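Local structure of putative periplasmic protein (4J32) at residues K15-S20 with A38-Y43; H21-V26 with M80-F85; G47-E52 with K96-K101; D58-K63 with D88-E93. The protein is the periplasmic immunity protein Tai4, which binds the type VI secretion effector Tae4, a papain-like peptidoglycan hydrolase, and probably protects the bacterium by inhibiting it. One frame throughout, in Å; residues are numbered along the deposited sequence. Where two conformers were deposited one is given.

Interaction 1 (K15-S20 with A38-Y43); sequences KNWALS and ATASAY
Thr39 opens the contact from the segment 38-43: its CG2, anti to the backbone N, lies 3.9 Å from Ser20 CB, while its OG1 bonds to Asp35 O on its own helix. Ala40 follows at the closest backbone approach, where its CA comes within 4.9 Å of Trp17 CA, and the small residue lets the two axes run 8.4 Å apart. Its methyl lies over the face of the five-membered ring of Trp17, CB 4.0 Å from the centroid, a CH-pi contact; the indole is swung to it by placing CG anti to the backbone N (chi1 -165°). Ser20 OG also touches this methyl, 3.3 Å from Ala40 CB. That hydroxyl takes the crowded position between backbone N and carbonyl carbon and donates to Asn16 O at 2.9 Å, so it is satisfied within its own helix. One turn later Tyr43 lays its ring face beneath Asn16: CB of Asn16 is 3.5 Å from the ring centroid, only 8° off the normal. Ser20 OG lies in the plane of this ring, at its edge, and Trp17 CB meets Tyr43 CB. The segments 15-20 and 38-43, on helices 10-26 and 30-46, run antiparallel with a crossing angle of -164°, with helix 51-65 reaching Trp17 through Tyr54 and Ile57, and Ile83 of the second Tai4 subunit packing on Tyr43.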
loop_
_atom_site.group_PDB
_atom_site.type_symbol
_atom_site.label_atom_id
_atom_site.label_comp_id
_atom_site.label_asym_id
_atom_site.label_seq_id
_atom_site.Cartn_x
_atom_site.Cartn_y
_atom_site.Cartn_z
ATOM N N LYS B 15 -7.404 3.265 -11.004
ATOM C CA LYS B 15 -6.058 3.444 -10.455
ATOM C C LYS B 15 -6.021 3.032 -8.969
ATOM O O LYS B 15 -5.073 2.399 -8.527
ATOM C CB LYS B 15 -5.603 4.892 -10.643
ATOM C CG LYS B 15 -5.335 5.251 -12.122
ATOM C CD LYS B 15 -5.327 6.759 -12.355
ATOM C CE LYS B 15 -5.139 7.076 -13.858
ATOM N NZ LYS B 15 -5.004 8.536 -14.117
ATOM N N ASN B 16 -7.082 3.334 -8.231
ATOM C CA ASN B 16 -7.158 2.934 -6.809
ATOM C C ASN B 16 -7.228 1.433 -6.675
ATOM O O ASN B 16 -6.577 0.849 -5.789
ATOM C CB ASN B 16 -8.354 3.580 -6.093
ATOM C CG ASN B 16 -8.226 5.089 -5.929
ATOM O OD1 ASN B 16 -7.185 5.692 -6.185
ATOM N ND2 ASN B 16 -9.318 5.715 -5.501
ATOM N N TRP B 17 -8.045 0.809 -7.545
ATOM C CA TRP B 17 -8.108 -0.640 -7.662
ATOM C C TRP B 17 -6.735 -1.222 -7.972
ATOM O O TRP B 17 -6.310 -2.183 -7.341
ATOM C CB TRP B 17 -9.142 -1.091 -8.728
ATOM C CG TRP B 17 -9.457 -2.565 -8.592
ATOM C CD1 TRP B 17 -10.481 -3.105 -7.879
ATOM C CD2 TRP B 17 -8.720 -3.665 -9.136
ATOM N NE1 TRP B 17 -10.440 -4.470 -7.945
ATOM C CE2 TRP B 17 -9.366 -4.849 -8.707
ATOM C CE3 TRP B 17 -7.583 -3.768 -9.963
ATOM C CZ2 TRP B 17 -8.919 -6.137 -9.071
ATOM C CZ3 TRP B 17 -7.132 -5.040 -10.320
ATOM C CH2 TRP B 17 -7.803 -6.215 -9.883
ATOM N N ALA B 18 -6.055 -0.660 -8.967
ATOM C CA ALA B 18 -4.740 -1.172 -9.352
ATOM C C ALA B 18 -3.781 -1.213 -8.139
ATOM O O ALA B 18 -3.105 -2.237 -7.883
ATOM C CB ALA B 18 -4.160 -0.305 -10.494
ATOM N N LEU B 19 -3.724 -0.114 -7.400
ATOM C CA LEU B 19 -2.825 -0.028 -6.258
ATOM C C LEU B 19 -3.178 -1.047 -5.155
ATOM O O LEU B 19 -2.299 -1.808 -4.700
ATOM C CB LEU B 19 -2.809 1.399 -5.704
ATOM C CG LEU B 19 -1.998 1.619 -4.417
ATOM C CD1 LEU B 19 -0.512 1.137 -4.585
ATOM C CD2 LEU B 19 -2.075 3.114 -4.060
ATOM N N SER B 20 -4.450 -1.075 -4.748
ATOM C CA SER B 20 -4.856 -1.981 -3.671
ATOM C C SER B 20 -4.712 -3.439 -4.077
ATOM O O SER B 20 -4.268 -4.254 -3.259
ATOM C CB SER B 20 -6.265 -1.683 -3.138
ATOM O OG SER B 20 -7.171 -1.462 -4.194
ATOM N N ALA B 38 -10.205 -6.403 0.261
ATOM C CA ALA B 38 -11.500 -5.791 0.620
ATOM C C ALA B 38 -11.562 -4.372 0.071
ATOM O O ALA B 38 -12.596 -3.946 -0.491
ATOM C CB ALA B 38 -11.685 -5.783 2.127
ATOM N N THR B 39 -10.456 -3.646 0.239
ATOM C CA THR B 39 -10.319 -2.282 -0.252
ATOM C C THR B 39 -10.470 -2.253 -1.783
ATOM O O THR B 39 -11.233 -1.443 -2.329
ATOM C CB THR B 39 -8.958 -1.677 0.210
ATOM O OG1 THR B 39 -8.961 -1.555 1.640
ATOM C CG2 THR B 39 -8.709 -0.291 -0.425
ATOM N N ALA B 40 -9.765 -3.136 -2.483
ATOM C CA ALA B 40 -9.933 -3.181 -3.939
ATOM C C ALA B 40 -11.403 -3.440 -4.318
ATOM O O ALA B 40 -11.922 -2.814 -5.242
ATOM C CB ALA B 40 -9.002 -4.231 -4.578
ATOM N N SER B 41 -12.087 -4.311 -3.574
ATOM C CA SER B 41 -13.465 -4.672 -3.948
ATOM C C SER B 41 -14.387 -3.423 -3.864
ATOM O O SER B 41 -15.363 -3.310 -4.620
ATOM C CB SER B 41 -14.003 -5.837 -3.109
ATOM O OG SER B 41 -14.361 -5.435 -1.808
ATOM N N ALA B 42 -14.062 -2.497 -2.966
ATOM C CA ALA B 42 -14.836 -1.254 -2.826
ATOM C C ALA B 42 -14.732 -0.430 -4.115
ATOM O O ALA B 42 -15.733 0.122 -4.607
ATOM C CB ALA B 42 -14.344 -0.443 -1.623
ATOM N N TYR B 43 -13.525 -0.342 -4.678
ATOM C CA TYR B 43 -13.363 0.414 -5.942
ATOM C C TYR B 43 -14.035 -0.288 -7.126
ATOM O O TYR B 43 -14.572 0.387 -8.017
ATOM C CB TYR B 43 -11.886 0.703 -6.231
ATOM C CG TYR B 43 -11.275 1.472 -5.087
ATOM C CD1 TYR B 43 -11.861 2.668 -4.651
ATOM C CD2 TYR B 43 -10.154 0.978 -4.404
ATOM C CE1 TYR B 43 -11.346 3.393 -3.563
ATOM C CE2 TYR B 43 -9.610 1.698 -3.315
ATOM C CZ TYR B 43 -10.209 2.896 -2.914
ATOM O OH TYR B 43 -9.729 3.595 -1.848
#

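Interaction 2 (H21-V26 with M80-F85); sequences HCLALV and MKCIDF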
loop_
_atom_site.group_PDB
_atom_site.type_symbol
_atom_site.label_atom_id
_atom_site.label_comp_id
_atom_site.label_asym_id
_atom_site.label_seq_id
_atom_site.Cartn_x
_atom_site.Cartn_y
_atom_site.Cartn_z
ATOM N N HIS B 21 -5.047 -3.763 -5.331
ATOM C CA HIS B 21 -4.877 -5.129 -5.816
ATOM C C HIS B 21 -3.401 -5.548 -5.773
ATOM O O HIS B 21 -3.077 -6.658 -5.342
ATOM C CB HIS B 21 -5.437 -5.295 -7.231
ATOM C CG HIS B 21 -5.265 -6.675 -7.772
ATOM N ND1 HIS B 21 -5.981 -7.752 -7.298
ATOM C CD2 HIS B 21 -4.442 -7.158 -8.730
ATOM C CE1 HIS B 21 -5.613 -8.841 -7.952
ATOM N NE2 HIS B 21 -4.664 -8.509 -8.812
ATOM N N CYS B 22 -2.522 -4.659 -6.228
ATOM C CA CYS B 22 -1.094 -4.984 -6.231
ATOM C C CYS B 22 -0.595 -5.240 -4.799
ATOM O O CYS B 22 0.177 -6.185 -4.549
ATOM C CB CYS B 22 -0.311 -3.856 -6.880
ATOM S SG CYS B 22 1.464 -4.170 -6.958
ATOM N N LEU B 23 -1.060 -4.420 -3.863
ATOM C CA LEU B 23 -0.670 -4.606 -2.449
ATOM C C LEU B 23 -1.173 -5.965 -1.928
ATOM O O LEU B 23 -0.453 -6.671 -1.202
ATOM C CB LEU B 23 -1.180 -3.428 -1.609
ATOM C CG LEU B 23 -0.574 -2.053 -1.912
ATOM C CD1 LEU B 23 -1.340 -0.923 -1.149
ATOM C CD2 LEU B 23 0.955 -2.036 -1.568
ATOM N N ALA B 24 -2.382 -6.358 -2.345
ATOM C CA ALA B 24 -2.920 -7.681 -2.028
ATOM C C ALA B 24 -2.070 -8.811 -2.598
ATOM O O ALA B 24 -2.040 -9.907 -2.042
ATOM C CB ALA B 24 -4.356 -7.821 -2.546
ATOM N N LEU B 25 -1.423 -8.565 -3.741
ATOM C CA LEU B 25 -0.522 -9.565 -4.306
ATOM C C LEU B 25 0.821 -9.701 -3.587
ATOM O O LEU B 25 1.317 -10.820 -3.414
ATOM C CB LEU B 25 -0.233 -9.275 -5.789
ATOM C CG LEU B 25 -1.406 -9.298 -6.774
ATOM C CD1 LEU B 25 -0.904 -8.955 -8.190
ATOM C CD2 LEU B 25 -2.108 -10.644 -6.748
ATOM N N VAL B 26 1.439 -8.584 -3.233
ATOM C CA VAL B 26 2.839 -8.609 -2.796
ATOM C C VAL B 26 3.062 -8.969 -1.323
ATOM O O VAL B 26 4.115 -9.483 -0.970
ATOM C CB VAL B 26 3.628 -7.309 -3.151
ATOM C CG1 VAL B 26 3.604 -7.044 -4.698
ATOM C CG2 VAL B 26 3.096 -6.101 -2.387
ATOM N N MET B 80 7.366 -1.147 -2.707
ATOM C CA MET B 80 7.955 -0.423 -3.838
ATOM C C MET B 80 7.532 -0.963 -5.205
ATOM O O MET B 80 7.423 -0.199 -6.198
ATOM C CB MET B 80 9.479 -0.473 -3.734
ATOM C CG MET B 80 10.154 0.455 -4.695
ATOM S SD MET B 80 11.955 0.471 -4.473
ATOM C CE MET B 80 12.089 1.575 -3.059
ATOM N N LYS B 81 7.358 -2.282 -5.296
ATOM C CA LYS B 81 6.911 -2.900 -6.555
ATOM C C LYS B 81 5.563 -2.278 -6.973
ATOM O O LYS B 81 5.356 -1.956 -8.157
ATOM C CB LYS B 81 6.804 -4.428 -6.399
ATOM C CG LYS B 81 8.142 -5.075 -6.033
ATOM C CD LYS B 81 7.999 -6.528 -5.607
ATOM C CE LYS B 81 9.312 -6.986 -4.957
ATOM N NZ LYS B 81 9.201 -8.433 -4.530
ATOM N N CYS B 82 4.677 -2.072 -5.994
ATOM C CA CYS B 82 3.336 -1.548 -6.290
ATOM C C CYS B 82 3.360 -0.049 -6.565
ATOM O O CYS B 82 2.575 0.456 -7.379
ATOM C CB CYS B 82 2.377 -1.888 -5.160
ATOM S SG CYS B 82 2.136 -3.642 -5.037
ATOM N N ILE B 83 4.284 0.663 -5.920
ATOM C CA ILE B 83 4.419 2.098 -6.204
ATOM C C ILE B 83 4.969 2.283 -7.638
ATOM O O ILE B 83 4.478 3.122 -8.397
ATOM C CB ILE B 83 5.269 2.831 -5.120
ATOM C CG1 ILE B 83 4.447 2.906 -3.807
ATOM C CG2 ILE B 83 5.648 4.262 -5.594
ATOM C CD1 ILE B 83 5.184 3.348 -2.599
ATOM N N ASP B 84 5.946 1.468 -8.015
ATOM C CA ASP B 84 6.447 1.530 -9.391
ATOM C C ASP B 84 5.312 1.149 -10.359
ATOM O O ASP B 84 5.154 1.755 -11.438
ATOM C CB ASP B 84 7.652 0.596 -9.577
ATOM C CG ASP B 84 8.939 1.151 -8.945
ATOM O OD1 ASP B 84 8.965 2.346 -8.530
ATOM O OD2 ASP B 84 9.946 0.399 -8.923
ATOM N N PHE B 85 4.570 0.114 -9.999
ATOM C CA PHE B 85 3.459 -0.366 -10.851
ATOM C C PHE B 85 2.466 0.751 -11.165
ATOM O O PHE B 85 2.055 0.901 -12.314
ATOM C CB PHE B 85 2.738 -1.521 -10.152
ATOM C CG PHE B 85 1.396 -1.899 -10.775
ATOM C CD1 PHE B 85 1.282 -2.148 -12.146
ATOM C CD2 PHE B 85 0.259 -2.057 -9.959
ATOM C CE1 PHE B 85 0.024 -2.521 -12.722
ATOM C CE2 PHE B 85 -0.989 -2.446 -10.518
ATOM C CZ PHE B 85 -1.097 -2.664 -11.890
#
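A disulfide between two helices is the heart of this buried contact, which joins the C-terminal turns of helix 10-26 to helix 78-86. Cys22 SG and Cys82 SG are 2.1 Å apart, and the S-S torsion of -85° is close to the relaxed value near 90°. The two half-cystines reach each other by different routes: Cys22 SG stands anti to its backbone N, whereas Cys82 SG lies anti to its carbonyl carbon. Their CA atoms, 5.6 Å apart, are the nearest pair across the segments.

The bridge pins an antiparallel helix pair of this all-helical immunity protein; the axes of the segments 21-26 and 80-85 cross at 152°, 9.1 Å apart. Such a covalent tie suits a periplasmic protein, since the periplasm is an oxidising compartment; here it links residues sixty positions apart in sequence.

Apolar groups surround the sulfurs. Both methyls of Val26 touch Cys82 SG, and CG1 approaches it to 3.7 Å. From the other flank Leu23 CD2 meets Cys82 CB at 3.9 Å. Phe85, one turn beyond Cys82 and with CG anti to the backbone N, brings CD2 to 3.6 Å from Cys22 CB. Its ring also makes an oblique Cys sulfur-aromatic contact, the centroid lying 4.9 Å from Cys22 SG. The same ring packs on Ile60 and Ala61 of helix 51-65, while Lys81 sends its ammonium to Asn78 OD1 and Leu67 O.

Interaction 3 (G47-E52 with K96-K101); sequences GKQSVE and KRRVEK
Neither segment is regular where they meet: 47-50 is the loop leading into helix 51-65, extended at Gln49 and Ser50, and the partner is the C-terminal tail after helix 89-96. Their backbones come closest at Gln49 and Glu100, whose CA atoms are 5.4 Å apart. Glu100 grips Ser50 with both carboxylate oxygens. OE1 receives Ser50 N at 2.8 Å, a nearly straight bond (167°) that arrives from above the carboxylate plane, while OE2 offers its syn lone pair to Ser50 OG at 2.6 Å. Two donors thereby fix the carboxylate's rotation and would favour its charged form. The Gln49 side chain runs antiparallel to that of Glu100; it bends at chi2 (71°) so that NE2 reaches Glu100 O at 2.9 Å and 174°. That carbonyl is met from above its plane, and NE2 also serves Gln10 OE1. Arg98 braces the tail from within: NH2 bonds in plane to a lone pair of Lys101 O at 3.0 Å and to a citrate probably from the crystallisation liquor, and NH1 holds Ile95 O. This surface polar junction pins the chain end to an interhelical linker, beside the effector, whose Arg92 on the Tae4 chain bonds Gln49 O.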
loop_
_atom_site.group_PDB
_atom_site.type_symbol
_atom_site.label_atom_id
_atom_site.label_comp_id
_atom_site.label_asym_id
_atom_site.label_seq_id
_atom_site.Cartn_x
_atom_site.Cartn_y
_atom_site.Cartn_z
ATOM N N GLY B 47 -17.161 0.989 -10.003
ATOM C CA GLY B 47 -16.792 1.014 -11.433
ATOM C C GLY B 47 -17.960 0.694 -12.355
ATOM O O GLY B 47 -18.947 0.091 -11.937
ATOM N N LYS B 48 -17.862 1.140 -13.609
ATOM C CA LYS B 48 -18.869 0.858 -14.632
ATOM C C LYS B 48 -18.283 -0.085 -15.694
ATOM O O LYS B 48 -18.911 -0.332 -16.740
ATOM C CB LYS B 48 -19.357 2.169 -15.290
ATOM C CG LYS B 48 -20.064 3.163 -14.321
ATOM C CD LYS B 48 -21.215 2.474 -13.588
ATOM C CE LYS B 48 -22.107 3.447 -12.821
ATOM N NZ LYS B 48 -23.456 2.815 -12.555
ATOM N N GLN B 49 -17.112 -0.635 -15.381
ATOM C CA GLN B 49 -16.369 -1.490 -16.319
ATOM C C GLN B 49 -16.639 -2.957 -16.063
ATOM O O GLN B 49 -16.924 -3.373 -14.922
ATOM C CB GLN B 49 -14.847 -1.247 -16.233
ATOM C CG GLN B 49 -14.400 0.176 -16.648
ATOM C CD GLN B 49 -14.817 1.235 -15.622
ATOM O OE1 GLN B 49 -14.672 1.036 -14.417
ATOM N NE2 GLN B 49 -15.337 2.365 -16.102
ATOM N N SER B 50 -16.479 -3.738 -17.126
ATOM C CA SER B 50 -16.583 -5.196 -17.073
ATOM C C SER B 50 -15.391 -5.775 -16.328
ATOM O O SER B 50 -14.337 -5.132 -16.207
ATOM C CB SER B 50 -16.592 -5.777 -18.491
ATOM O OG SER B 50 -17.750 -5.346 -19.205
ATOM N N VAL B 51 -15.548 -7.002 -15.852
ATOM C CA VAL B 51 -14.524 -7.582 -14.974
ATOM C C VAL B 51 -13.176 -7.788 -15.687
ATOM O O VAL B 51 -12.115 -7.755 -15.053
ATOM C CB VAL B 51 -15.026 -8.909 -14.327
ATOM C CG1 VAL B 51 -15.025 -10.099 -15.356
ATOM C CG2 VAL B 51 -14.246 -9.217 -13.049
ATOM N N GLU B 52 -13.204 -7.976 -17.001
ATOM C CA GLU B 52 -11.949 -8.230 -17.716
ATOM C C GLU B 52 -10.974 -7.053 -17.622
ATOM O O GLU B 52 -9.782 -7.269 -17.768
ATOM C CB GLU B 52 -12.179 -8.611 -19.184
ATOM C CG GLU B 52 -12.782 -10.011 -19.406
ATOM C CD GLU B 52 -14.283 -10.064 -19.185
ATOM O OE1 GLU B 52 -14.938 -9.003 -18.983
ATOM O OE2 GLU B 52 -14.831 -11.183 -19.231
ATOM N N LYS B 96 -7.008 4.711 -19.824
ATOM C CA LYS B 96 -7.442 5.819 -20.674
ATOM C C LYS B 96 -8.184 5.340 -21.923
ATOM O O LYS B 96 -9.095 6.040 -22.416
ATOM C CB LYS B 96 -6.243 6.696 -21.051
ATOM C CG LYS B 96 -6.619 8.038 -21.703
ATOM C CD LYS B 96 -5.429 8.688 -22.392
ATOM C CE LYS B 96 -4.289 8.983 -21.427
ATOM N NZ LYS B 96 -3.107 9.474 -22.197
ATOM N N ARG B 97 -7.788 4.154 -22.419
ATOM C CA ARG B 97 -8.374 3.490 -23.610
ATOM C C ARG B 97 -9.744 2.934 -23.386
ATOM O O ARG B 97 -10.392 2.535 -24.349
ATOM C CB ARG B 97 -7.567 2.218 -23.997
ATOM C CG ARG B 97 -6.436 2.358 -24.917
ATOM C CD ARG B 97 -6.164 1.035 -25.680
ATOM N NE ARG B 97 -5.738 -0.099 -24.850
ATOM C CZ ARG B 97 -4.532 -0.254 -24.311
ATOM N NH1 ARG B 97 -3.580 0.675 -24.449
ATOM N NH2 ARG B 97 -4.273 -1.339 -23.592
ATOM N N ARG B 98 -10.155 2.796 -22.127
ATOM C CA ARG B 98 -11.243 1.900 -21.791
ATOM C C ARG B 98 -12.529 2.163 -22.586
ATOM O O ARG B 98 -12.897 3.319 -22.865
ATOM C CB ARG B 98 -11.505 1.920 -20.282
ATOM C CG ARG B 98 -12.162 3.199 -19.787
ATOM C CD ARG B 98 -12.249 3.263 -18.257
ATOM N NE ARG B 98 -12.937 4.495 -17.888
ATOM C CZ ARG B 98 -12.376 5.707 -17.862
ATOM N NH1 ARG B 98 -11.076 5.875 -18.110
ATOM N NH2 ARG B 98 -13.115 6.767 -17.555
ATOM N N VAL B 99 -13.195 1.082 -22.979
ATOM C CA VAL B 99 -14.433 1.178 -23.764
ATOM C C VAL B 99 -15.585 1.711 -22.923
ATOM O O VAL B 99 -16.402 2.504 -23.403
ATOM C CB VAL B 99 -14.813 -0.212 -24.348
ATOM C CG1 VAL B 99 -16.130 -0.144 -25.076
ATOM C CG2 VAL B 99 -13.718 -0.677 -25.263
ATOM N N GLU B 100 -15.634 1.269 -21.669
ATOM C CA GLU B 100 -16.674 1.676 -20.723
ATOM C C GLU B 100 -16.190 2.881 -19.906
ATOM O O GLU B 100 -15.418 2.731 -18.949
ATOM C CB GLU B 100 -17.039 0.492 -19.804
ATOM C CG GLU B 100 -17.595 -0.704 -20.577
ATOM C CD GLU B 100 -17.240 -2.070 -19.992
ATOM O OE1 GLU B 100 -16.128 -2.232 -19.438
ATOM O OE2 GLU B 100 -18.095 -2.984 -20.110
ATOM N N LYS B 101 -16.635 4.080 -20.293
ATOM C CA LYS B 101 -16.143 5.296 -19.634
ATOM C C LYS B 101 -16.666 5.432 -18.195
ATOM O O LYS B 101 -15.948 5.962 -17.327
ATOM C CB LYS B 101 -16.474 6.547 -20.466
ATOM C CG LYS B 101 -15.745 6.619 -21.832
ATOM C CD LYS B 101 -14.221 6.425 -21.671
ATOM C CE LYS B 101 -13.514 6.473 -23.029
ATOM N NZ LYS B 101 -12.112 5.964 -22.943
ATOM O OXT LYS B 101 -17.805 5.034 -17.880
#

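Interaction 4 (D58-K63 with D88-E93); sequences DEIAKK and DRELNE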
loop_
_atom_site.group_PDB
_atom_site.type_symbol
_atom_site.label_atom_id
_atom_site.label_comp_id
_atom_site.label_asym_id
_atom_site.label_seq_id
_atom_site.Cartn_x
_atom_site.Cartn_y
_atom_site.Cartn_z
ATOM N N ASP B 58 -4.589 -6.722 -13.369
ATOM C CA ASP B 58 -3.839 -7.823 -12.724
ATOM C C ASP B 58 -2.690 -8.372 -13.569
ATOM O O ASP B 58 -1.611 -8.630 -13.019
ATOM C CB ASP B 58 -4.785 -8.965 -12.329
ATOM C CG ASP B 58 -4.051 -10.183 -11.778
ATOM O OD1 ASP B 58 -3.599 -10.140 -10.605
ATOM O OD2 ASP B 58 -3.938 -11.196 -12.511
ATOM N N GLU B 59 -2.902 -8.563 -14.876
ATOM C CA GLU B 59 -1.814 -9.033 -15.757
ATOM C C GLU B 59 -0.602 -8.108 -15.684
ATOM O O GLU B 59 0.558 -8.572 -15.673
ATOM C CB GLU B 59 -2.286 -9.161 -17.220
ATOM C CG GLU B 59 -3.246 -10.315 -17.470
ATOM C CD GLU B 59 -2.599 -11.673 -17.249
ATOM O OE1 GLU B 59 -3.316 -12.604 -16.831
ATOM O OE2 GLU B 59 -1.392 -11.816 -17.512
ATOM N N ILE B 60 -0.862 -6.804 -15.643
ATOM C CA ILE B 60 0.236 -5.823 -15.560
ATOM C C ILE B 60 0.845 -5.827 -14.163
ATOM O O ILE B 60 2.071 -5.792 -14.024
ATOM C CB ILE B 60 -0.204 -4.394 -15.989
ATOM C CG1 ILE B 60 -0.848 -4.449 -17.381
ATOM C CG2 ILE B 60 0.995 -3.410 -15.950
ATOM C CD1 ILE B 60 -1.563 -3.122 -17.801
ATOM N N ALA B 61 -0.015 -5.910 -13.143
ATOM C CA ALA B 61 0.444 -5.941 -11.755
ATOM C C ALA B 61 1.428 -7.088 -11.554
ATOM O O ALA B 61 2.425 -6.924 -10.838
ATOM C CB ALA B 61 -0.731 -6.070 -10.786
ATOM N N LYS B 62 1.148 -8.229 -12.189
ATOM C CA LYS B 62 2.000 -9.401 -12.007
ATOM C C LYS B 62 3.403 -9.206 -12.599
ATOM O O LYS B 62 4.349 -9.882 -12.177
ATOM C CB LYS B 62 1.304 -10.677 -12.510
ATOM C CG LYS B 62 0.132 -11.129 -11.611
ATOM C CD LYS B 62 -0.658 -12.265 -12.245
ATOM C CE LYS B 62 -1.791 -12.818 -11.372
ATOM N NZ LYS B 62 -1.688 -12.462 -9.930
ATOM N N LYS B 63 3.558 -8.261 -13.531
ATOM C CA LYS B 63 4.876 -7.945 -14.102
ATOM C C LYS B 63 5.739 -7.232 -13.044
ATOM O O LYS B 63 6.965 -7.219 -13.153
ATOM C CB LYS B 63 4.757 -7.043 -15.332
ATOM C CG LYS B 63 4.071 -7.703 -16.537
ATOM C CD LYS B 63 3.771 -6.676 -17.620
ATOM C CE LYS B 63 3.003 -7.338 -18.764
ATOM N NZ LYS B 63 3.240 -6.603 -20.034
ATOM N N ASP B 88 3.138 2.883 -14.096
ATOM C CA ASP B 88 3.372 2.168 -15.365
ATOM C C ASP B 88 2.573 2.783 -16.518
ATOM O O ASP B 88 1.380 3.038 -16.386
ATOM C CB ASP B 88 3.065 0.674 -15.177
ATOM C CG ASP B 88 3.277 -0.129 -16.431
ATOM O OD1 ASP B 88 2.313 -0.211 -17.202
ATOM O OD2 ASP B 88 4.386 -0.677 -16.650
ATOM N N ARG B 89 3.259 3.040 -17.631
ATOM C CA ARG B 89 2.645 3.675 -18.794
ATOM C C ARG B 89 1.546 2.792 -19.408
ATOM O O ARG B 89 0.488 3.299 -19.776
ATOM C CB ARG B 89 3.708 4.017 -19.839
ATOM C CG ARG B 89 3.182 4.876 -20.978
ATOM C CD ARG B 89 4.224 5.102 -22.093
ATOM N NE ARG B 89 4.194 4.045 -23.112
ATOM C CZ ARG B 89 3.184 3.822 -23.961
ATOM N NH1 ARG B 89 2.080 4.569 -23.938
ATOM N NH2 ARG B 89 3.270 2.826 -24.832
ATOM N N GLU B 90 1.793 1.482 -19.507
ATOM C CA GLU B 90 0.821 0.528 -20.060
ATOM C C GLU B 90 -0.495 0.539 -19.265
ATOM O O GLU B 90 -1.591 0.506 -19.838
ATOM C CB GLU B 90 1.434 -0.888 -20.106
ATOM C CG GLU B 90 0.495 -1.990 -20.605
ATOM C CD GLU B 90 1.088 -3.406 -20.567
ATOM O OE1 GLU B 90 2.198 -3.623 -20.014
ATOM O OE2 GLU B 90 0.425 -4.314 -21.104
ATOM N N LEU B 91 -0.362 0.574 -17.943
ATOM C CA LEU B 91 -1.512 0.637 -17.043
ATOM C C LEU B 91 -2.312 1.911 -17.281
ATOM O O LEU B 91 -3.545 1.886 -17.403
ATOM C CB LEU B 91 -1.052 0.584 -15.584
ATOM C CG LEU B 91 -2.127 0.843 -14.524
ATOM C CD1 LEU B 91 -3.201 -0.263 -14.523
ATOM C CD2 LEU B 91 -1.530 1.047 -13.085
ATOM N N ASN B 92 -1.612 3.038 -17.342
ATOM C CA ASN B 92 -2.326 4.268 -17.480
ATOM C C ASN B 92 -3.001 4.374 -18.887
ATOM O O ASN B 92 -4.128 4.862 -18.983
ATOM C CB ASN B 92 -1.452 5.424 -16.957
ATOM C CG ASN B 92 -1.333 5.402 -15.399
ATOM O OD1 ASN B 92 -2.255 5.833 -14.704
ATOM N ND2 ASN B 92 -0.216 4.855 -14.855
ATOM N N GLU B 93 -2.355 3.843 -19.932
ATOM C CA GLU B 93 -2.952 3.779 -21.271
ATOM C C GLU B 93 -4.155 2.848 -21.337
ATOM O O GLU B 93 -5.155 3.171 -21.963
ATOM C CB GLU B 93 -1.905 3.406 -22.333
ATOM C CG GLU B 93 -0.818 4.459 -22.496
ATOM C CD GLU B 93 -1.369 5.873 -22.729
ATOM O OE1 GLU B 93 -2.226 6.070 -23.626
ATOM O OE2 GLU B 93 -0.933 6.799 -22.002
#
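Ile60 points toward the first turn of helix 89-96, and the other side chains are arranged round it. With CG1 anti to the carbonyl carbon and chi2 extended (169°), CD1 drives between Glu90 and Leu91, ending 3.7 Å from Glu90 CG and 3.8 Å from Leu91 CA. Its other branch, CG2, is anti to the backbone N and rests against Asp88 OD1 at 3.7 Å, so the two branches span the first turn of the facing helix. Glu90 crosses Ile60 obliquely with its chain extended, its CG meeting Ile60 CD1 and the carboxylate beside Ile60 CG1, with OE1 turned to Lys63. Lys63, also extended, meets it at about a right angle: NZ donates to the syn lone pair of Glu90 OE1 at 3.2 Å, a salt bridge on the solvent side, where Lys63 is exposed. Asp88 does double duty. Chi1 180° carries the carboxylate over the helix start, and its rotation at chi2 brings OD1 to Leu91 N, accepted through the anti lone pair at 2.9 Å, while OD2 bonds to Tyr64 OH on helix 51-65. Phe85 of helix 78-86 packs on Leu91. This is an N-capped helix start, with Asp88 as the N-cap, set against an antiparallel neighbour: the axes of the two helical segments are 10.2 Å apart at 169°, in the Tai4 helical bundle.

In the fold
From the N terminus, helix 10-26 serves two contacts in succession: interaction 1 joins its middle to helix 30-46, closing a short helical hairpin, and interaction 2 ties its last turns to helix 78-86 far along the chain. Interaction 2 crosses interactions 1, 3 and 4. Interaction 3 lies in series after interaction 1 and closes the long loop from the 47-52 linker to the C-terminal tail; interaction 4 is nested inside that loop, pairing helices 51-65 and 89-96. Interactions 2 and 4 touch directly, His21 NE2 lying 2.6 Å from Asp58 OD1, a probable hydrogen bond, and interactions 1 and 4 meet where Ala18 CB packs on Leu91 CD2. Interaction 3 lies at the periphery, its centre about 15 Å from the centre of the chain, and does not touch interaction 2.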